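Local coordinates for Ras-associated and pleckstrin homology domains-containing protein 1 (Homo sapiens, PDB 4GMV) that mediates localized membrane signals, is implicated in regulating lamellipodial dynamics, targets EVL and VASP to the leading edge and negatively regulates cell adhesion, at residues 69-74 and 276-281; 83-88 and 211-216; 115-120 and 260-265; 158-163 and 254-259. All blocks are in the same frame, centred on the assembly; numbering follows the deposited sequence.

Contact 1. Residues 69-74 and 276-281; sequences YSLDWS and EALKRT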
loop_
_atom_site.group_PDB
_atom_site.type_symbol
_atom_site.label_atom_id
_atom_site.label_comp_id
_atom_site.label_asym_id
_atom_site.label_seq_id
_atom_site.Cartn_x
_atom_site.Cartn_y
_atom_site.Cartn_z
ATOM N N TYR A 69 -14.629 15.133 -3.479
ATOM C CA TYR A 69 -13.667 15.161 -2.381
ATOM C C TYR A 69 -13.795 13.887 -1.543
ATOM O O TYR A 69 -14.885 13.574 -1.054
ATOM C CB TYR A 69 -13.882 16.403 -1.497
ATOM C CG TYR A 69 -13.826 17.733 -2.232
ATOM C CD1 TYR A 69 -12.603 18.284 -2.628
ATOM C CD2 TYR A 69 -14.992 18.450 -2.510
ATOM C CE1 TYR A 69 -12.545 19.498 -3.295
ATOM C CE2 TYR A 69 -14.942 19.669 -3.176
ATOM C CZ TYR A 69 -13.715 20.186 -3.564
ATOM O OH TYR A 69 -13.646 21.390 -4.228
ATOM N N SER A 70 -12.687 13.155 -1.401
ATOM C CA SER A 70 -12.627 11.958 -0.553
ATOM C C SER A 70 -11.197 11.530 -0.285
ATOM O O SER A 70 -10.354 11.539 -1.174
ATOM C CB SER A 70 -13.399 10.783 -1.161
ATOM O OG SER A 70 -13.056 9.558 -0.528
ATOM N N LEU A 71 -10.965 11.116 0.954
ATOM C CA LEU A 71 -9.669 10.700 1.475
ATOM C C LEU A 71 -9.214 9.336 0.908
ATOM O O LEU A 71 -8.014 9.015 0.893
ATOM C CB LEU A 71 -9.806 10.657 3.005
ATOM C CG LEU A 71 -8.749 10.261 4.025
ATOM C CD1 LEU A 71 -7.537 11.184 4.000
ATOM C CD2 LEU A 71 -9.376 10.280 5.411
ATOM N N ASP A 72 -10.174 8.548 0.420
ATOM C CA ASP A 72 -9.911 7.159 0.027
ATOM C C ASP A 72 -9.444 6.948 -1.433
ATOM O O ASP A 72 -9.177 5.808 -1.830
ATOM C CB ASP A 72 -11.138 6.279 0.331
ATOM C CG ASP A 72 -11.633 6.406 1.773
ATOM O OD1 ASP A 72 -10.830 6.639 2.697
ATOM O OD2 ASP A 72 -12.858 6.253 1.984
ATOM N N TRP A 73 -9.351 8.028 -2.221
ATOM C CA TRP A 73 -8.955 7.937 -3.634
ATOM C C TRP A 73 -7.550 7.416 -3.756
ATOM O O TRP A 73 -6.632 7.943 -3.126
ATOM C CB TRP A 73 -9.058 9.282 -4.368
ATOM C CG TRP A 73 -10.449 9.808 -4.633
ATOM C CD1 TRP A 73 -11.010 10.990 -4.152
ATOM C CD2 TRP A 73 -11.500 9.207 -5.477
ATOM N NE1 TRP A 73 -12.290 11.149 -4.611
ATOM C CE2 TRP A 73 -12.647 10.119 -5.410
ATOM C CE3 TRP A 73 -11.604 8.053 -6.249
ATOM C CZ2 TRP A 73 -13.838 9.860 -6.085
ATOM C CZ3 TRP A 73 -12.814 7.809 -6.934
ATOM C CH2 TRP A 73 -13.900 8.691 -6.848
ATOM N N SER A 74 -7.395 6.397 -4.607
ATOM C CA SER A 74 -6.191 5.582 -4.718
ATOM C C SER A 74 -5.886 5.161 -6.156
ATOM O O SER A 74 -6.791 5.065 -6.996
ATOM C CB SER A 74 -6.371 4.298 -3.913
ATOM O OG SER A 74 -6.639 4.575 -2.554
ATOM N N GLU A 276 -1.463 15.090 3.685
ATOM C CA GLU A 276 -1.606 15.616 2.341
ATOM C C GLU A 276 -2.957 15.236 1.743
ATOM O O GLU A 276 -3.596 16.049 1.075
ATOM C CB GLU A 276 -0.441 15.140 1.471
ATOM C CG GLU A 276 0.890 15.780 1.847
ATOM C CD GLU A 276 0.864 17.288 1.691
ATOM O OE1 GLU A 276 0.476 17.766 0.602
ATOM O OE2 GLU A 276 1.201 17.995 2.668
ATOM N N ALA A 277 -3.401 14.008 2.006
ATOM C CA ALA A 277 -4.720 13.566 1.559
ATOM C C ALA A 277 -5.839 14.322 2.280
ATOM O O ALA A 277 -6.804 14.749 1.649
ATOM C CB ALA A 277 -4.872 12.070 1.737
ATOM N N LEU A 278 -5.687 14.499 3.592
ATOM C CA LEU A 278 -6.645 15.253 4.406
ATOM C C LEU A 278 -6.841 16.690 3.904
ATOM O O LEU A 278 -7.941 17.222 3.957
ATOM C CB LEU A 278 -6.229 15.241 5.884
ATOM C CG LEU A 278 -7.333 15.495 6.917
ATOM C CD1 LEU A 278 -8.296 14.323 7.007
ATOM C CD2 LEU A 278 -6.732 15.765 8.279
ATOM N N LYS A 279 -5.775 17.294 3.390
ATOM C CA LYS A 279 -5.827 18.629 2.790
ATOM C C LYS A 279 -6.722 18.734 1.548
ATOM O O LYS A 279 -7.113 19.844 1.169
ATOM C CB LYS A 279 -4.417 19.088 2.400
ATOM C CG LYS A 279 -3.567 19.633 3.536
ATOM C CD LYS A 279 -2.173 19.964 3.017
ATOM C CE LYS A 279 -1.207 20.331 4.138
ATOM N NZ LYS A 279 0.178 20.473 3.598
ATOM N N ARG A 280 -7.020 17.603 0.908
ATOM C CA ARG A 280 -7.764 17.602 -0.359
ATOM C C ARG A 280 -9.228 17.163 -0.229
ATOM O O ARG A 280 -9.920 16.957 -1.234
ATOM C CB ARG A 280 -7.055 16.727 -1.386
ATOM C CG ARG A 280 -5.753 17.299 -1.904
ATOM C CD ARG A 280 -4.871 16.174 -2.389
ATOM N NE ARG A 280 -3.663 16.605 -3.089
ATOM C CZ ARG A 280 -2.553 17.024 -2.492
ATOM N NH1 ARG A 280 -2.497 17.114 -1.174
ATOM N NH2 ARG A 280 -1.504 17.371 -3.219
ATOM N N THR A 281 -9.689 17.022 1.010
ATOM C CA THR A 281 -11.039 16.557 1.287
ATOM C C THR A 281 -11.988 17.734 1.428
ATOM O O THR A 281 -13.154 17.558 1.781
ATOM C CB THR A 281 -11.090 15.743 2.583
ATOM O OG1 THR A 281 -10.856 16.611 3.693
ATOM C CG2 THR A 281 -10.048 14.643 2.564
ATOM O OXT THR A 281 -11.612 18.884 1.195
#
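L71 packs on A277 where a loop of the Ras-associating (RA) domain, with its ubiquitin-like fold, meets the C-terminal helix 268-278 of the chain. L71 CD1 lies 3.6 Å from A277 CB. The leucine has CG anti to the backbone N (chi1 179°), which carries this methyl over to the helix. L278 CD1 is a looser neighbour, 4.4 Å from L71 CD1. The CG2 methyl of T281 rests against the backbone of L71, 4.0 Å from its N. Y69 lies beside the chain terminus. Its ring turns an edge to the carbonyl of R280, with Y69 CD1 3.3 Å from R280 O. No hydrogen bond joins the two segments. S70 OG accepts from D72 N in an ST turn and is also hydrogen-bonded to E113 OE2. E276, K279 and R280 form a salt-bridge network, and R280 NE also makes a salt bridge to D59. T281 OG1 turns back onto the chain and bonds to L278 O at 3.0 Å.

Contact 2. Residues 83-88 and 211-216; sequences QMERIF and VYYGQD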
loop_
_atom_site.group_PDB
_atom_site.type_symbol
_atom_site.label_atom_id
_atom_site.label_comp_id
_atom_site.label_asym_id
_atom_site.label_seq_id
_atom_site.Cartn_x
_atom_site.Cartn_y
_atom_site.Cartn_z
ATOM N N GLN A 83 -2.640 -12.960 -9.358
ATOM C CA GLN A 83 -3.891 -12.662 -8.660
ATOM C C GLN A 83 -3.702 -11.958 -7.308
ATOM O O GLN A 83 -4.081 -12.476 -6.252
ATOM C CB GLN A 83 -4.758 -13.910 -8.516
ATOM C CG GLN A 83 -5.531 -14.284 -9.773
ATOM C CD GLN A 83 -6.403 -15.508 -9.573
ATOM O OE1 GLN A 83 -6.771 -15.851 -8.444
ATOM N NE2 GLN A 83 -6.729 -16.185 -10.667
ATOM N N MET A 84 -3.111 -10.770 -7.366
ATOM C CA MET A 84 -2.905 -9.950 -6.190
ATOM C C MET A 84 -2.938 -8.468 -6.553
ATOM O O MET A 84 -2.812 -8.090 -7.716
ATOM C CB MET A 84 -1.590 -10.330 -5.473
ATOM C CG MET A 84 -0.310 -10.016 -6.233
ATOM S SD MET A 84 1.192 -10.486 -5.334
ATOM C CE MET A 84 1.242 -12.243 -5.650
ATOM N N GLU A 85 -3.121 -7.629 -5.548
ATOM C CA GLU A 85 -3.100 -6.189 -5.748
ATOM C C GLU A 85 -2.480 -5.477 -4.567
ATOM O O GLU A 85 -2.530 -5.975 -3.433
ATOM C CB GLU A 85 -4.497 -5.618 -6.018
ATOM C CG GLU A 85 -5.671 -6.452 -5.540
ATOM C CD GLU A 85 -6.750 -5.616 -4.896
ATOM O OE1 GLU A 85 -7.884 -5.571 -5.438
ATOM O OE2 GLU A 85 -6.467 -5.027 -3.825
ATOM N N ARG A 86 -1.858 -4.331 -4.844
ATOM C CA ARG A 86 -1.547 -3.388 -3.791
ATOM C C ARG A 86 -1.906 -1.977 -4.206
ATOM O O ARG A 86 -1.704 -1.561 -5.358
ATOM C CB ARG A 86 -0.097 -3.488 -3.322
ATOM C CG ARG A 86 0.909 -2.733 -4.147
ATOM C CD ARG A 86 2.203 -2.656 -3.381
ATOM N NE ARG A 86 3.179 -1.879 -4.141
ATOM C CZ ARG A 86 3.550 -0.657 -3.806
ATOM N NH1 ARG A 86 3.064 -0.101 -2.701
ATOM N NH2 ARG A 86 4.434 -0.007 -4.558
ATOM N N ILE A 87 -2.495 -1.275 -3.246
ATOM C CA ILE A 87 -2.878 0.120 -3.362
ATOM C C ILE A 87 -1.577 0.897 -3.169
ATOM O O ILE A 87 -1.035 0.859 -2.086
ATOM C CB ILE A 87 -3.851 0.491 -2.220
ATOM C CG1 ILE A 87 -5.182 -0.248 -2.380
ATOM C CG2 ILE A 87 -4.030 1.992 -2.132
ATOM C CD1 ILE A 87 -6.048 -0.296 -1.126
ATOM N N PHE A 88 -1.103 1.593 -4.203
ATOM C CA PHE A 88 0.108 2.423 -4.119
ATOM C C PHE A 88 0.054 3.412 -2.962
ATOM O O PHE A 88 -1.002 4.017 -2.691
ATOM C CB PHE A 88 0.320 3.245 -5.400
ATOM C CG PHE A 88 0.787 2.445 -6.581
ATOM C CD1 PHE A 88 2.049 1.853 -6.590
ATOM C CD2 PHE A 88 -0.025 2.304 -7.700
ATOM C CE1 PHE A 88 2.479 1.116 -7.679
ATOM C CE2 PHE A 88 0.402 1.567 -8.792
ATOM C CZ PHE A 88 1.649 0.969 -8.780
ATOM N N VAL A 211 3.858 -5.117 -0.085
ATOM C CA VAL A 211 2.832 -5.984 0.457
ATOM C C VAL A 211 1.500 -5.890 -0.308
ATOM O O VAL A 211 1.010 -4.815 -0.615
ATOM C CB VAL A 211 2.614 -5.770 1.978
ATOM C CG1 VAL A 211 2.547 -4.285 2.329
ATOM C CG2 VAL A 211 1.347 -6.512 2.444
ATOM N N TYR A 212 0.925 -7.052 -0.592
ATOM C CA TYR A 212 -0.160 -7.156 -1.532
ATOM C C TYR A 212 -1.309 -7.900 -0.895
ATOM O O TYR A 212 -1.131 -8.703 0.013
ATOM C CB TYR A 212 0.301 -7.905 -2.789
ATOM C CG TYR A 212 1.373 -7.201 -3.576
ATOM C CD1 TYR A 212 2.712 -7.284 -3.194
ATOM C CD2 TYR A 212 1.051 -6.451 -4.707
ATOM C CE1 TYR A 212 3.699 -6.636 -3.914
ATOM C CE2 TYR A 212 2.030 -5.790 -5.425
ATOM C CZ TYR A 212 3.362 -5.891 -5.024
ATOM O OH TYR A 212 4.364 -5.238 -5.731
ATOM N N TYR A 213 -2.503 -7.633 -1.374
ATOM C CA TYR A 213 -3.631 -8.437 -0.980
ATOM C C TYR A 213 -3.823 -9.517 -2.041
ATOM O O TYR A 213 -3.997 -9.213 -3.228
ATOM C CB TYR A 213 -4.849 -7.563 -0.891
ATOM C CG TYR A 213 -4.890 -6.546 0.237
ATOM C CD1 TYR A 213 -5.007 -6.941 1.569
ATOM C CD2 TYR A 213 -4.899 -5.183 -0.043
ATOM C CE1 TYR A 213 -5.101 -6.006 2.583
ATOM C CE2 TYR A 213 -4.987 -4.243 0.968
ATOM C CZ TYR A 213 -5.094 -4.659 2.269
ATOM O OH TYR A 213 -5.194 -3.710 3.258
ATOM N N GLY A 214 -3.762 -10.780 -1.631
ATOM C CA GLY A 214 -4.047 -11.881 -2.552
ATOM C C GLY A 214 -5.530 -11.926 -2.864
ATOM O O GLY A 214 -6.337 -11.564 -2.016
ATOM N N GLN A 215 -5.875 -12.341 -4.083
ATOM C CA GLN A 215 -7.259 -12.423 -4.549
ATOM C C GLN A 215 -7.632 -13.899 -4.754
ATOM O O GLN A 215 -6.996 -14.597 -5.551
ATOM C CB GLN A 215 -7.452 -11.665 -5.887
ATOM C CG GLN A 215 -6.726 -10.321 -6.042
ATOM C CD GLN A 215 -6.654 -9.821 -7.499
ATOM O OE1 GLN A 215 -6.400 -10.587 -8.436
ATOM N NE2 GLN A 215 -6.874 -8.520 -7.686
ATOM N N ASP A 216 -8.657 -14.359 -4.035
ATOM C CA ASP A 216 -9.263 -15.690 -4.222
ATOM C C ASP A 216 -8.265 -16.851 -4.060
ATOM O O ASP A 216 -8.290 -17.830 -4.818
ATOM C CB ASP A 216 -10.012 -15.759 -5.564
ATOM C CG ASP A 216 -10.859 -17.012 -5.709
ATOM O OD1 ASP A 216 -10.999 -17.498 -6.852
ATOM O OD2 ASP A 216 -11.370 -17.524 -4.687
HETATM O O HOH W 1 3.775 -2.831 -6.654
#
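Y212 lies between M84 and R86, where strand 84-87 of the RA domain pairs antiparallel with strand 210-214 of the pleckstrin homology (PH) domain. E85 and Y213 form a hydrogen-bonded pair (E85 N to Y213 O 2.9 Å, Y213 N to E85 O 2.6 Å). Q215 N bonds to Q83 O at 2.8 Å. Q215 folds its side chain over the Q83-M84 backbone and crosses E85 at about a right angle, with Q215 NE2 3.2 Å from E85 CG. The R86 chain runs extended, and its CD sits over one face of the Y212 ring, 4.0 Å from the centroid, in a CH-pi contact. The guanidinium stands at 85° to that ring. A water takes the N-H of R86 NE at 2.8 Å and also bonds to Y212 OH. R86 NH1 makes a salt bridge to E92. With CG between its backbone N and carbonyl carbon (chi1 67°), M84 lays SD obliquely against the Y212 ring on the side away from R86, 4.2 Å from the centroid, a Met-aromatic contact. E85 and Y213 point to the face opposite M84, where Y213 packs on H255 and V258 of helix 251-266. Strand 74-79 flanks 84-87 and strand 228-232 flanks 210-214, joining the two domains' sheets.

Contact 3. Residues 115-120 and 260-265; sequences IEKYAL and GIRIAK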
loop_
_atom_site.group_PDB
_atom_site.type_symbol
_atom_site.label_atom_id
_atom_site.label_comp_id
_atom_site.label_asym_id
_atom_site.label_seq_id
_atom_site.Cartn_x
_atom_site.Cartn_y
_atom_site.Cartn_z
ATOM N N ILE A 115 -11.478 2.401 1.269
ATOM C CA ILE A 115 -11.420 2.422 2.738
ATOM C C ILE A 115 -10.001 2.115 3.295
ATOM O O ILE A 115 -9.551 2.749 4.246
ATOM C CB ILE A 115 -12.367 1.363 3.338
ATOM C CG1 ILE A 115 -13.754 1.379 2.657
ATOM C CG2 ILE A 115 -12.452 1.517 4.853
ATOM C CD1 ILE A 115 -14.717 2.442 3.155
ATOM N N GLU A 116 -9.318 1.142 2.698
ATOM C CA GLU A 116 -8.160 0.527 3.348
ATOM C C GLU A 116 -6.941 1.429 3.488
ATOM O O GLU A 116 -6.248 1.348 4.487
ATOM C CB GLU A 116 -7.723 -0.759 2.643
ATOM C CG GLU A 116 -8.765 -1.840 2.568
ATOM C CD GLU A 116 -9.231 -2.054 1.144
ATOM O OE1 GLU A 116 -9.345 -1.057 0.377
ATOM O OE2 GLU A 116 -9.470 -3.232 0.790
ATOM N N LYS A 117 -6.683 2.269 2.491
ATOM C CA LYS A 117 -5.440 3.057 2.443
ATOM C C LYS A 117 -5.270 3.945 3.674
ATOM O O LYS A 117 -4.171 4.072 4.179
ATOM C CB LYS A 117 -5.384 3.883 1.142
ATOM C CG LYS A 117 -4.079 4.629 0.877
ATOM C CD LYS A 117 -3.989 5.118 -0.575
ATOM C CE LYS A 117 -4.528 6.524 -0.767
ATOM N NZ LYS A 117 -4.125 7.140 -2.059
ATOM N N TYR A 118 -6.343 4.541 4.183
ATOM C CA TYR A 118 -6.160 5.398 5.369
ATOM C C TYR A 118 -6.943 4.998 6.618
ATOM O O TYR A 118 -7.093 5.807 7.528
ATOM C CB TYR A 118 -6.299 6.897 5.041
ATOM C CG TYR A 118 -5.183 7.404 4.139
ATOM C CD1 TYR A 118 -3.832 7.251 4.495
ATOM C CD2 TYR A 118 -5.479 8.023 2.920
ATOM C CE1 TYR A 118 -2.820 7.687 3.650
ATOM C CE2 TYR A 118 -4.481 8.473 2.081
ATOM C CZ TYR A 118 -3.156 8.313 2.448
ATOM O OH TYR A 118 -2.181 8.756 1.586
ATOM N N ALA A 119 -7.396 3.749 6.687
ATOM C CA ALA A 119 -8.186 3.304 7.836
ATOM C C ALA A 119 -7.429 3.409 9.165
ATOM O O ALA A 119 -8.020 3.714 10.200
ATOM C CB ALA A 119 -8.720 1.894 7.622
ATOM N N LEU A 120 -6.120 3.177 9.139
ATOM C CA LEU A 120 -5.350 3.199 10.374
ATOM C C LEU A 120 -5.281 4.611 10.944
ATOM O O LEU A 120 -5.240 4.778 12.156
ATOM C CB LEU A 120 -3.959 2.579 10.189
ATOM C CG LEU A 120 -2.805 3.418 9.641
ATOM C CD1 LEU A 120 -2.289 4.378 10.700
ATOM C CD2 LEU A 120 -1.689 2.514 9.151
ATOM N N GLY A 260 0.494 -2.854 9.867
ATOM C CA GLY A 260 1.744 -2.862 10.624
ATOM C C GLY A 260 2.988 -2.944 9.753
ATOM O O GLY A 260 3.961 -2.241 9.997
ATOM N N ILE A 261 2.956 -3.815 8.746
ATOM C CA ILE A 261 4.003 -3.876 7.726
ATOM C C ILE A 261 4.127 -2.523 7.006
ATOM O O ILE A 261 5.234 -2.065 6.731
ATOM C CB ILE A 261 3.738 -5.023 6.720
ATOM C CG1 ILE A 261 3.802 -6.383 7.422
ATOM C CG2 ILE A 261 4.699 -4.973 5.536
ATOM C CD1 ILE A 261 2.993 -7.471 6.739
ATOM N N ARG A 262 3.002 -1.871 6.724
ATOM C CA ARG A 262 3.033 -0.550 6.080
ATOM C C ARG A 262 3.643 0.516 6.974
ATOM O O ARG A 262 4.365 1.387 6.489
ATOM C CB ARG A 262 1.652 -0.119 5.612
ATOM C CG ARG A 262 1.187 -0.889 4.396
ATOM C CD ARG A 262 -0.248 -0.558 4.063
ATOM N NE ARG A 262 -0.448 0.831 3.628
ATOM C CZ ARG A 262 -1.229 1.702 4.260
ATOM N NH1 ARG A 262 -1.846 1.321 5.365
ATOM N NH2 ARG A 262 -1.376 2.952 3.811
ATOM N N ILE A 263 3.365 0.447 8.273
ATOM C CA ILE A 263 3.987 1.367 9.214
ATOM C C ILE A 263 5.487 1.065 9.306
ATOM O O ILE A 263 6.308 1.959 9.168
ATOM C CB ILE A 263 3.309 1.306 10.598
ATOM C CG1 ILE A 263 1.892 1.882 10.506
ATOM C CG2 ILE A 263 4.136 2.045 11.645
ATOM C CD1 ILE A 263 0.934 1.361 11.566
ATOM N N ALA A 264 5.829 -0.205 9.504
ATOM C CA ALA A 264 7.229 -0.644 9.598
ATOM C C ALA A 264 8.044 -0.381 8.325
ATOM O O ALA A 264 9.205 -0.047 8.405
ATOM C CB ALA A 264 7.300 -2.116 9.983
ATOM N N LYS A 265 7.432 -0.521 7.158
ATOM C CA LYS A 265 8.127 -0.216 5.906
ATOM C C LYS A 265 8.264 1.296 5.645
ATOM O O LYS A 265 9.367 1.777 5.400
ATOM C CB LYS A 265 7.465 -0.944 4.725
ATOM C CG LYS A 265 8.116 -0.711 3.372
ATOM C CD LYS A 265 7.741 -1.790 2.359
ATOM C CE LYS A 265 8.376 -1.518 1.002
ATOM N NZ LYS A 265 9.871 -1.697 0.996
HETATM O O HOH W 2 -4.615 2.163 6.904
#
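The C-terminal helix of the PH domain, 251-266, meets the short helix 115-122, which follows strand 108-112. The segment axes stay 11.2 Å apart and run at 67° to each other, so long side chains bridge the gap. R262 does most of this. Its chain is extended at chi2 and bends at chi3 (66°), bringing the guanidinium up to the carbonyls of the other helix. R262 NH2 gives a weak hydrogen bond to K117 O at 3.0 Å, with an angle of 133° at the hydrogen. R262 NH1 donates to a water at 3.3 Å. That water also accepts from L120 N at 2.9 Å and is hydrogen-bonded to E116 O. E89 of the loop after strand 84-87 makes a salt bridge to R262 NE and probably steadies the head group. Beside this polar patch L120 CD2 packs on I263 CD1 at 3.7 Å. K117 sends its amine elsewhere, to D90 and W73 O. The arrangement is an interdomain contact of the joined RA-PH module, built on the C-terminal helix characteristic of PH domains.

Contact 4. Residues 158-163 and 254-259; sequences PEIEGV and LHQWVN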
loop_
_atom_site.group_PDB
_atom_site.type_symbol
_atom_site.label_atom_id
_atom_site.label_comp_id
_atom_site.label_asym_id
_atom_site.label_seq_id
_atom_site.Cartn_x
_atom_site.Cartn_y
_atom_site.Cartn_z
ATOM N N PRO A 158 4.195 -0.628 16.015
ATOM C CA PRO A 158 3.308 -1.346 16.939
ATOM C C PRO A 158 3.709 -2.810 17.073
ATOM O O PRO A 158 4.238 -3.396 16.124
ATOM C CB PRO A 158 1.933 -1.241 16.267
ATOM C CG PRO A 158 2.218 -0.906 14.839
ATOM C CD PRO A 158 3.450 -0.055 14.883
ATOM N N GLU A 159 3.459 -3.392 18.238
ATOM C CA GLU A 159 3.889 -4.762 18.501
ATOM C C GLU A 159 2.881 -5.802 18.000
ATOM O O GLU A 159 2.023 -6.281 18.748
ATOM C CB GLU A 159 4.241 -4.955 19.990
ATOM C CG GLU A 159 5.462 -4.164 20.464
ATOM C CD GLU A 159 6.771 -4.576 19.784
ATOM O OE1 GLU A 159 6.794 -4.765 18.546
ATOM O OE2 GLU A 159 7.795 -4.694 20.490
ATOM N N ILE A 160 3.001 -6.143 16.722
ATOM C CA ILE A 160 2.103 -7.107 16.091
ATOM C C ILE A 160 2.688 -8.520 16.197
ATOM O O ILE A 160 3.847 -8.761 15.837
ATOM C CB ILE A 160 1.816 -6.737 14.608
ATOM C CG1 ILE A 160 1.261 -5.306 14.480
ATOM C CG2 ILE A 160 0.875 -7.745 13.954
ATOM C CD1 ILE A 160 -0.125 -5.086 15.058
ATOM N N GLU A 161 1.890 -9.443 16.717
ATOM C CA GLU A 161 2.279 -10.844 16.750
ATOM C C GLU A 161 1.080 -11.775 16.786
ATOM O O GLU A 161 -0.004 -11.397 17.226
ATOM C CB GLU A 161 3.227 -11.139 17.913
ATOM C CG GLU A 161 2.748 -10.685 19.278
ATOM C CD GLU A 161 3.680 -11.138 20.381
ATOM O OE1 GLU A 161 4.425 -10.285 20.915
ATOM O OE2 GLU A 161 3.680 -12.348 20.704
ATOM N N GLY A 162 1.292 -13.000 16.326
ATOM C CA GLY A 162 0.236 -13.995 16.291
ATOM C C GLY A 162 0.559 -15.087 15.299
ATOM O O GLY A 162 1.593 -15.055 14.635
ATOM N N VAL A 163 -0.338 -16.059 15.204
ATOM C CA VAL A 163 -0.145 -17.192 14.321
ATOM C C VAL A 163 -0.650 -16.877 12.911
ATOM O O VAL A 163 -1.695 -16.251 12.755
ATOM C CB VAL A 163 -0.823 -18.457 14.892
ATOM C CG1 VAL A 163 -0.221 -18.804 16.249
ATOM C CG2 VAL A 163 -2.330 -18.262 15.027
ATOM N N LEU A 254 -5.711 -9.799 9.105
ATOM C CA LEU A 254 -5.134 -9.366 7.834
ATOM C C LEU A 254 -4.842 -7.873 7.824
ATOM O O LEU A 254 -3.712 -7.458 7.537
ATOM C CB LEU A 254 -6.043 -9.763 6.670
ATOM C CG LEU A 254 -5.736 -9.266 5.257
ATOM C CD1 LEU A 254 -4.466 -9.886 4.694
ATOM C CD2 LEU A 254 -6.923 -9.547 4.345
ATOM N N HIS A 255 -5.842 -7.073 8.167
ATOM C CA HIS A 255 -5.665 -5.621 8.238
ATOM C C HIS A 255 -4.684 -5.186 9.282
ATOM O O HIS A 255 -3.977 -4.206 9.084
ATOM C CB HIS A 255 -6.995 -4.909 8.439
ATOM C CG HIS A 255 -7.968 -5.131 7.318
ATOM N ND1 HIS A 255 -7.610 -5.019 6.023
ATOM C CD2 HIS A 255 -9.320 -5.471 7.330
ATOM C CE1 HIS A 255 -8.678 -5.284 5.242
ATOM N NE2 HIS A 255 -9.725 -5.561 6.044
ATOM N N GLN A 256 -4.627 -5.902 10.404
ATOM C CA GLN A 256 -3.628 -5.609 11.436
ATOM C C GLN A 256 -2.221 -5.824 10.891
ATOM O O GLN A 256 -1.340 -5.001 11.118
ATOM C CB GLN A 256 -3.840 -6.474 12.684
ATOM C CG GLN A 256 -4.881 -5.958 13.666
ATOM C CD GLN A 256 -4.850 -6.705 14.992
ATOM O OE1 GLN A 256 -5.283 -7.852 15.090
ATOM N NE2 GLN A 256 -4.344 -6.047 16.023
ATOM N N TRP A 257 -2.016 -6.928 10.164
ATOM C CA TRP A 257 -0.706 -7.226 9.592
ATOM C C TRP A 257 -0.331 -6.320 8.454
ATOM O O TRP A 257 0.763 -5.753 8.435
ATOM C CB TRP A 257 -0.585 -8.703 9.208
ATOM C CG TRP A 257 -0.269 -9.573 10.399
ATOM C CD1 TRP A 257 -1.165 -10.243 11.218
ATOM C CD2 TRP A 257 1.060 -9.863 10.974
ATOM N NE1 TRP A 257 -0.506 -10.917 12.212
ATOM C CE2 TRP A 257 0.824 -10.732 12.124
ATOM C CE3 TRP A 257 2.367 -9.505 10.654
ATOM C CZ2 TRP A 257 1.861 -11.213 12.910
ATOM C CZ3 TRP A 257 3.404 -10.002 11.442
ATOM C CH2 TRP A 257 3.158 -10.835 12.547
ATOM N N VAL A 258 -1.232 -6.151 7.499
ATOM C CA VAL A 258 -0.943 -5.271 6.373
ATOM C C VAL A 258 -0.578 -3.875 6.885
ATOM O O VAL A 258 0.497 -3.340 6.547
ATOM C CB VAL A 258 -2.104 -5.225 5.370
ATOM C CG1 VAL A 258 -1.908 -4.093 4.368
ATOM C CG2 VAL A 258 -2.209 -6.561 4.653
ATOM N N ASN A 259 -1.424 -3.331 7.765
ATOM C CA ASN A 259 -1.180 -1.996 8.317
ATOM C C ASN A 259 0.136 -1.839 9.083
ATOM O O ASN A 259 0.815 -0.824 8.931
ATOM C CB ASN A 259 -2.397 -1.475 9.096
ATOM C CG ASN A 259 -3.513 -1.030 8.162
ATOM O OD1 ASN A 259 -3.261 -0.273 7.234
ATOM N ND2 ASN A 259 -4.737 -1.520 8.377
HETATM O O HOH W 3 -2.068 -11.346 15.228
#
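Segment 158-163 is an extended chain that turns into strand 161-167. Segment 254-259 is regular helix, part of 251-266. The two come nearest at I160 and W257, whose CA atoms are 7.1 Å apart, and no direct hydrogen bond links them. E159 is the centre of an inverse gamma turn just before I160. G162 has a strongly extended backbone, and at its phi of 159° a CB would jam against the carbonyl O of E161. The contact rests on I160 and W257. The CG2 methyl of I160 sits over the six-membered ring of W257, 3.6 Å from its centroid and 16° off the normal, a CH-pi contact. CG2 is placed there anti to the backbone N, while CG1 takes the position anti to the carbonyl carbon (chi1 -55°). I160 CD1 comes 4.1 Å from Q256 O. The indole meets G162 at its edge, with W257 CZ2 3.9 Å from G162 N. A water bridges the two segments. It donates to E161 O at 2.9 Å and accepts weakly from W257 NE1. E161 itself points away and bonds to Y178. F179 of strand 174-181 and L229 of strand 228-232 also pack on the indole. A tryptophan of the C-terminal helix packed among the strands it covers is characteristic of the PH fold.

Contacts 3 and 4 are buried, contact 2 is partly buried and contact 1 lies at the surface. Helix 251-266 serves both contact 3 and contact 4, whose centres are about 10 Å apart. Contact 4 stays inside the PH domain. Contact 2 joins the RA and PH domains strand to strand, and contact 3 sets the PH helix against helix 115-122. That helix also touches contact 1, where Y118 packs on A277. The chemistry differs with place. Contact 2 relies on backbone hydrogen bonds and contact 3 on an arginine and a water. Contacts 1 and 4 have no direct hydrogen bond across: contact 1 rests on methyl packing beside the chain terminus, contact 4 on a methyl over an indole.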